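Prophage MuSo2, 43 kDa tail protein (PDB 3CDD) probably serves as a structural baseplate component of a Mu-like contractile phage tail, related to the GpP baseplate assembly proteins. Local coordinates at residues A[296-308]-A[315-327]. Sequence-based numbering, arbitrary orientation. Where two conformers were deposited one is given.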
# COMPACT_ATOMS: atom_id res chain seq x y z
N GLY A 296 30.37 -0.40 27.67
CA GLY A 296 30.24 -1.85 27.44
C GLY A 296 28.80 -2.32 27.59
O GLY A 296 28.53 -3.51 27.63
N LYS A 297 27.87 -1.37 27.64
CA LYS A 297 26.46 -1.69 27.77
C LYS A 297 25.82 -1.65 26.40
O LYS A 297 26.24 -0.89 25.52
CB LYS A 297 25.76 -0.73 28.74
CG LYS A 297 26.35 -0.72 30.17
CD LYS A 297 25.75 -1.81 31.06
CE LYS A 297 26.29 -1.77 32.48
NZ LYS A 297 27.33 -2.81 32.75
N LEU A 298 24.83 -2.52 26.20
CA LEU A 298 24.01 -2.48 25.00
C LEU A 298 23.39 -1.10 24.84
O LEU A 298 22.98 -0.49 25.83
CB LEU A 298 22.90 -3.53 25.10
CG LEU A 298 23.33 -5.01 25.00
CD1 LEU A 298 22.13 -5.98 25.16
CD2 LEU A 298 24.15 -5.32 23.72
N TRP A 299 23.33 -0.58 23.60
CA TRP A 299 22.53 0.61 23.31
C TRP A 299 21.11 0.36 23.78
O TRP A 299 20.58 -0.73 23.57
CB TRP A 299 22.49 0.89 21.81
CG TRP A 299 23.78 1.39 21.28
CD1 TRP A 299 24.73 0.67 20.59
CD2 TRP A 299 24.27 2.73 21.36
NE1 TRP A 299 25.76 1.49 20.22
CE2 TRP A 299 25.52 2.76 20.69
CE3 TRP A 299 23.77 3.92 21.92
CZ2 TRP A 299 26.29 3.93 20.60
CZ3 TRP A 299 24.53 5.08 21.83
CH2 TRP A 299 25.77 5.08 21.16
N ASN A 300 20.48 1.37 24.37
CA ASN A 300 19.21 1.17 25.08
C ASN A 300 18.22 2.26 24.72
O ASN A 300 18.61 3.40 24.62
CB ASN A 300 19.47 1.16 26.59
CG ASN A 300 18.28 0.65 27.41
OD1 ASN A 300 17.29 0.13 26.87
ND2 ASN A 300 18.40 0.78 28.71
N ILE A 301 16.96 1.89 24.49
CA ILE A 301 15.92 2.88 24.19
C ILE A 301 15.65 3.71 25.44
O ILE A 301 15.95 3.30 26.55
CB ILE A 301 14.57 2.26 23.69
CG1 ILE A 301 14.03 1.20 24.68
CG2 ILE A 301 14.69 1.73 22.24
CD1 ILE A 301 12.68 0.56 24.23
N ASN A 302 15.06 4.89 25.24
CA ASN A 302 14.70 5.79 26.35
C ASN A 302 15.92 6.13 27.20
O ASN A 302 15.87 6.07 28.43
CB ASN A 302 13.57 5.20 27.19
CG ASN A 302 12.82 6.26 27.96
OD1 ASN A 302 12.87 7.45 27.61
ND2 ASN A 302 12.11 5.84 29.03
N THR A 303 17.01 6.44 26.52
CA THR A 303 18.16 7.05 27.16
C THR A 303 18.56 8.26 26.34
O THR A 303 18.25 8.35 25.14
CB THR A 303 19.37 6.09 27.33
OG1 THR A 303 19.69 5.46 26.09
CG2 THR A 303 19.10 5.01 28.41
N LEU A 304 19.23 9.21 27.00
CA LEU A 304 19.60 10.46 26.37
C LEU A 304 21.04 10.41 25.86
O LEU A 304 21.95 9.89 26.54
CB LEU A 304 19.43 11.63 27.38
CG LEU A 304 18.04 12.08 27.86
CD1 LEU A 304 18.18 13.15 28.92
CD2 LEU A 304 17.17 12.59 26.72
N VAL A 305 21.23 10.97 24.67
CA VAL A 305 22.52 10.95 23.99
C VAL A 305 22.81 12.34 23.36
O VAL A 305 22.04 12.82 22.54
CB VAL A 305 22.55 9.77 22.95
CG1 VAL A 305 21.62 10.05 21.77
CG2 VAL A 305 23.95 9.50 22.48
N PRO A 306 23.89 13.02 23.80
CA PRO A 306 24.21 14.25 23.06
C PRO A 306 24.48 13.99 21.57
O PRO A 306 25.05 12.97 21.20
CB PRO A 306 25.47 14.80 23.76
CG PRO A 306 25.45 14.20 25.12
CD PRO A 306 24.82 12.81 24.93
N VAL A 307 24.04 14.88 20.71
CA VAL A 307 24.23 14.69 19.27
C VAL A 307 24.93 15.95 18.76
O VAL A 307 24.43 17.05 18.98
CB VAL A 307 22.89 14.33 18.55
CG1 VAL A 307 23.02 14.28 17.01
CG2 VAL A 307 22.34 12.98 19.08
N ILE A 308 26.13 15.79 18.20
CA ILE A 308 26.84 16.89 17.52
C ILE A 308 26.99 16.50 16.05
O ILE A 308 27.78 15.62 15.72
CB ILE A 308 28.26 17.18 18.11
CG1 ILE A 308 28.26 17.12 19.64
CG2 ILE A 308 28.79 18.53 17.57
CD1 ILE A 308 29.65 17.36 20.29
N ASP A 315 22.67 19.83 17.24
CA ASP A 315 23.51 20.09 18.39
C ASP A 315 22.60 20.23 19.61
O ASP A 315 22.33 21.35 20.07
CB ASP A 315 24.36 21.34 18.18
CG ASP A 315 25.49 21.48 19.21
OD1 ASP A 315 25.61 20.63 20.13
OD2 ASP A 315 26.25 22.46 19.10
N GLU A 316 22.13 19.09 20.11
CA GLU A 316 21.24 19.01 21.27
C GLU A 316 21.31 17.58 21.85
O GLU A 316 21.81 16.66 21.20
CB GLU A 316 19.80 19.42 20.92
CG GLU A 316 19.14 18.56 19.85
CD GLU A 316 18.00 19.26 19.10
OE1 GLU A 316 18.01 20.51 19.00
OE2 GLU A 316 17.11 18.56 18.58
N GLU A 317 20.84 17.42 23.07
CA GLU A 317 20.79 16.09 23.68
C GLU A 317 19.50 15.48 23.18
O GLU A 317 18.45 16.12 23.25
CB GLU A 317 20.81 16.19 25.20
CG GLU A 317 21.44 14.99 25.87
CD GLU A 317 21.59 15.16 27.37
OE1 GLU A 317 20.96 16.08 27.95
OE2 GLU A 317 22.34 14.36 27.98
N MSE A 318 19.59 14.26 22.66
CA MSE A 318 18.45 13.60 22.04
C MSE A 318 18.04 12.37 22.83
O MSE A 318 18.82 11.83 23.62
CB MSE A 318 18.78 13.21 20.60
CG MSE A 318 19.32 14.36 19.76
SE MSE A 318 17.94 15.42 18.94
CE MSE A 318 18.05 14.59 17.21
N LEU A 319 16.81 11.91 22.60
CA LEU A 319 16.32 10.69 23.22
C LEU A 319 16.38 9.53 22.22
O LEU A 319 15.91 9.67 21.09
CB LEU A 319 14.89 10.87 23.74
CG LEU A 319 14.39 9.68 24.58
CD1 LEU A 319 14.94 9.75 26.01
CD2 LEU A 319 12.87 9.54 24.56
N ILE A 320 16.94 8.40 22.63
CA ILE A 320 16.89 7.22 21.76
C ILE A 320 15.49 6.62 21.78
O ILE A 320 15.05 6.08 22.80
CB ILE A 320 17.93 6.13 22.13
CG1 ILE A 320 19.35 6.71 22.08
CG2 ILE A 320 17.75 4.90 21.21
CD1 ILE A 320 20.45 5.70 22.40
N ALA A 321 14.81 6.69 20.64
CA ALA A 321 13.45 6.18 20.49
C ALA A 321 13.41 4.74 19.95
O ALA A 321 12.50 3.97 20.26
CB ALA A 321 12.63 7.10 19.59
N SER A 322 14.39 4.37 19.14
CA SER A 322 14.38 3.05 18.56
C SER A 322 15.79 2.61 18.24
O SER A 322 16.63 3.44 17.96
CB SER A 322 13.58 3.11 17.27
OG SER A 322 13.31 1.80 16.84
N ILE A 323 16.01 1.30 18.21
CA ILE A 323 17.30 0.77 17.81
C ILE A 323 17.07 -0.40 16.90
O ILE A 323 16.29 -1.29 17.24
CB ILE A 323 18.15 0.29 19.05
CG1 ILE A 323 18.41 1.44 20.00
CG2 ILE A 323 19.49 -0.22 18.60
CD1 ILE A 323 18.79 0.95 21.41
N LEU A 324 17.73 -0.42 15.74
CA LEU A 324 17.84 -1.68 14.99
C LEU A 324 19.24 -2.29 15.18
O LEU A 324 20.26 -1.71 14.77
CB LEU A 324 17.49 -1.49 13.50
CG LEU A 324 17.79 -2.69 12.58
CD1 LEU A 324 16.97 -3.94 12.94
CD2 LEU A 324 17.49 -2.24 11.10
N PHE A 325 19.28 -3.44 15.85
CA PHE A 325 20.50 -4.18 16.02
C PHE A 325 20.59 -5.16 14.86
O PHE A 325 19.73 -6.02 14.70
CB PHE A 325 20.47 -5.01 17.30
CG PHE A 325 20.46 -4.21 18.58
CD1 PHE A 325 19.28 -4.08 19.31
CD2 PHE A 325 21.65 -3.68 19.10
CE1 PHE A 325 19.27 -3.35 20.53
CE2 PHE A 325 21.66 -2.97 20.33
CZ PHE A 325 20.47 -2.81 21.05
N SER A 326 21.65 -5.07 14.07
CA SER A 326 21.76 -5.99 12.94
C SER A 326 23.13 -6.65 12.85
O SER A 326 24.12 -6.09 13.31
CB SER A 326 21.43 -5.26 11.63
OG SER A 326 22.45 -4.32 11.32
N GLU A 327 23.17 -7.82 12.21
CA GLU A 327 24.42 -8.51 11.86
C GLU A 327 24.27 -9.19 10.51
O GLU A 327 23.25 -9.81 10.24
CB GLU A 327 24.80 -9.56 12.93
CG GLU A 327 26.26 -10.09 12.84
CD GLU A 327 26.53 -11.27 13.77
OE1 GLU A 327 25.81 -12.29 13.69
OE2 GLU A 327 27.50 -11.21 14.57
O HOH W 1 25.18 18.41 21.44
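An antiparallel beta hairpin joins strand 304-308 to strand 317-327 in the GpP fourth-domain region, and the loop ahead of its first strand runs on alongside the second. Reciprocal backbone bonds establish the register: Val305 N reaches Met318 O at 2.8 Å, Met318 N returns to Val305 O, and Val307 and Glu316 repeat the exchange with a longer return bond. Closer to the loop, Ile320 N donates almost straight to Thr303 O (N-H...O 177°), while Asn302 N donates to Ile320 O at 2.7 Å. Ile320 points its side chain into the loop and buries the most surface of any residue here. Its CG1, anti to its own carbonyl carbon (chi1 -58°), carries CD1 to Trp299 CE3 at 3.8 Å, the two side chains crossing at about a right angle, and CD1 also meets Thr303 OG1. That hydroxyl donates to Asn300 O at 2.8 Å, a local bond that ties the loop across its bend. Further along, Ile323 CD1 packs on Trp299 CB at 3.7 Å, and Phe325 turns its ring edge to Trp299 O, which lies near the ring plane, 3.3 Å from CZ; Ile323 CG2 covers one face of the same ring. Val307 CG2 lies against selenomethionine Met318, on the face shared with Val305. Leu304 CD2 meets Leu319 CD1 at 3.7 Å on the other face, where the extended Glu317 runs beside Pro306 and ends in a salt bridge with Lys187. At the hairpin's exposed end, one water donates to both Val307 O and Asp315 OD1. Strand 331-339 continues the pairing beyond strand 317-327, where Ala321 and Ser322 together face Ser337, a classic beta bulge within the antiparallel meander of this phage-barrel-clan domain.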